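Metallo-beta-lactamase (Simiduia agarivorans, PDB 6MFI) probably hydrolyses beta-lactam antibiotics, as a metallo-beta-lactamase of subclass B3 that holds two zinc ions in its active site. Local coordinates at residues A138-G143 with A156-A161. Sequence-based numbering, arbitrary orientation. Where two conformers were deposited one is given.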
loop_
_atom_site.group_PDB
_atom_site.type_symbol
_atom_site.label_atom_id
_atom_site.label_comp_id
_atom_site.label_asym_id
_atom_site.label_seq_id
_atom_site.Cartn_x
_atom_site.Cartn_y
_atom_site.Cartn_z
ATOM N N ALA A 138 6.488 -13.609 7.506
ATOM C CA ALA A 138 6.252 -15.046 7.414
ATOM C C ALA A 138 5.600 -15.412 6.087
ATOM O O ALA A 138 5.894 -16.468 5.513
ATOM C CB ALA A 138 5.391 -15.514 8.584
ATOM N N VAL A 139 4.716 -14.551 5.581
ATOM C CA VAL A 139 4.074 -14.820 4.298
ATOM C C VAL A 139 5.077 -14.687 3.159
ATOM O O VAL A 139 5.119 -15.525 2.252
ATOM C CB VAL A 139 2.862 -13.892 4.101
ATOM C CG1 VAL A 139 2.230 -14.126 2.738
ATOM C CG2 VAL A 139 1.845 -14.113 5.211
ATOM N N MET A 140 5.905 -13.638 3.188
ATOM C CA MET A 140 6.914 -13.454 2.148
ATOM C C MET A 140 7.948 -14.573 2.176
ATOM O O MET A 140 8.445 -14.997 1.127
ATOM C CB MET A 140 7.604 -12.100 2.313
ATOM C CG MET A 140 6.661 -10.936 2.548
ATOM S SD MET A 140 5.480 -10.728 1.208
ATOM C CE MET A 140 6.590 -10.539 -0.184
ATOM N N ARG A 141 8.291 -15.051 3.373
ATOM C CA ARG A 141 9.256 -16.138 3.489
ATOM C C ARG A 141 8.682 -17.452 2.974
ATOM O O ARG A 141 9.411 -18.259 2.385
ATOM C CB ARG A 141 9.704 -16.277 4.944
ATOM C CG ARG A 141 10.602 -17.465 5.225
ATOM C CD ARG A 141 11.085 -17.452 6.666
ATOM N NE ARG A 141 9.987 -17.614 7.617
ATOM C CZ ARG A 141 9.536 -16.648 8.411
ATOM N NH1 ARG A 141 10.089 -15.443 8.374
ATOM N NH2 ARG A 141 8.533 -16.888 9.244
ATOM N N ASN A 142 7.385 -17.680 3.175
ATOM C CA ASN A 142 6.728 -18.898 2.727
ATOM C C ASN A 142 5.987 -18.734 1.408
ATOM O O ASN A 142 5.554 -19.737 0.833
ATOM C CB ASN A 142 5.749 -19.394 3.798
ATOM C CG ASN A 142 6.393 -19.516 5.164
ATOM O OD1 ASN A 142 7.590 -19.776 5.277
ATOM N ND2 ASN A 142 5.600 -19.325 6.211
ATOM N N GLY A 143 5.830 -17.506 0.919
ATOM C CA GLY A 143 5.128 -17.280 -0.327
ATOM C C GLY A 143 3.633 -17.493 -0.275
ATOM O O GLY A 143 3.000 -17.556 -1.333
ATOM N N ALA A 156 -3.719 -18.199 -3.476
ATOM C CA ALA A 156 -2.689 -18.290 -4.506
ATOM C C ALA A 156 -1.314 -17.968 -3.935
ATOM O O ALA A 156 -1.153 -17.006 -3.183
ATOM C CB ALA A 156 -3.015 -17.360 -5.664
ATOM N N SER A 157 -0.325 -18.777 -4.297
ATOM C CA SER A 157 1.040 -18.583 -3.835
ATOM C C SER A 157 1.822 -17.716 -4.816
ATOM O O SER A 157 1.465 -17.578 -5.989
ATOM C CB SER A 157 1.742 -19.929 -3.650
ATOM O OG SER A 157 1.884 -20.605 -4.887
ATOM N N PHE A 158 2.900 -17.128 -4.317
ATOM C CA PHE A 158 3.784 -16.280 -5.099
ATOM C C PHE A 158 5.218 -16.584 -4.696
ATOM O O PHE A 158 5.458 -17.153 -3.625
ATOM C CB PHE A 158 3.461 -14.792 -4.898
ATOM C CG PHE A 158 3.287 -14.390 -3.461
ATOM C CD1 PHE A 158 4.374 -13.998 -2.700
ATOM C CD2 PHE A 158 2.030 -14.387 -2.877
ATOM C CE1 PHE A 158 4.215 -13.621 -1.380
ATOM C CE2 PHE A 158 1.865 -14.011 -1.557
ATOM C CZ PHE A 158 2.960 -13.628 -0.808
ATOM N N PRO A 159 6.193 -16.241 -5.544
ATOM C CA PRO A 159 7.592 -16.554 -5.221
ATOM C C PRO A 159 8.021 -15.954 -3.890
ATOM O O PRO A 159 7.649 -14.832 -3.542
ATOM C CB PRO A 159 8.369 -15.940 -6.390
ATOM C CG PRO A 159 7.402 -15.939 -7.518
ATOM C CD PRO A 159 6.057 -15.684 -6.903
ATOM N N VAL A 160 8.814 -16.725 -3.142
ATOM C CA VAL A 160 9.265 -16.283 -1.829
ATOM C C VAL A 160 10.280 -15.156 -1.980
ATOM O O VAL A 160 11.052 -15.101 -2.948
ATOM C CB VAL A 160 9.848 -17.461 -1.025
ATOM C CG1 VAL A 160 8.873 -18.629 -1.011
ATOM C CG2 VAL A 160 11.193 -17.895 -1.594
ATOM N N ALA A 161 10.271 -14.238 -1.019
ATOM C CA ALA A 161 11.146 -13.077 -1.030
ATOM C C ALA A 161 12.065 -13.104 0.184
ATOM O O ALA A 161 11.819 -13.815 1.163
ATOM C CB ALA A 161 10.339 -11.773 -1.051
#
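Phe158 and Gly143 meet ring face to backbone. The Gly143 carbonyl oxygen sits 3.6 Å above the plane of the Phe158 ring, over its centre. Gly143 CA lies over the same face, 4.2 Å from the ring centroid, in a CH-pi contact. Phe158 CG stands between its own backbone N and carbonyl carbon (chi1 47°), which puts CG close to Gly143 O.

Two backbone hydrogen bonds tie the segments together. Phe158 N donates to Gly143 O at 3.0 Å, with an N-H...O angle of 164°. The same oxygen therefore accepts a bond from the residue whose ring it faces. Ala161 N donates to Met140 O at 2.9 Å. The two bonds bracket residues 158-161 where they pass the helix end.

Two apolar side chains of the helix also reach the ring. Val139 CG1 comes to the edge, 3.7 Å from Phe158 CZ. In one of its two conformers, Met140 is bent at chi2 and chi3, and SD stands obliquely to the ring in a Met-aromatic contact. In that conformer Met140 CE lies 4.0 Å from Ala161 CB and also touches Phe158 CE1. On the exposed side, Val160 CG1 packs against Arg141 O and the backbone of Asn142 and Gly143.

Gly143 is the first residue to leave the helix, with positive phi (71°). Gly143 CA lies 3.3 Å from Phe158 O, so the glycine backbone passes close to the loop.

Outside the two segments, Phe158 also touches Ile113 and Val116 of helix 113-116. The Phe158 side chain is about 7 Å from that of the zinc ligand His112, so the contact lies near the metal site. Strand 129-132, helix 134-142 and the parallel neighbouring strand 163-166 form a beta-alpha-beta crossover. The contact lies on its return from the helix C-terminus to the outermost strand of the sheet, in the alpha-beta-beta-alpha metallo-beta-lactamase fold.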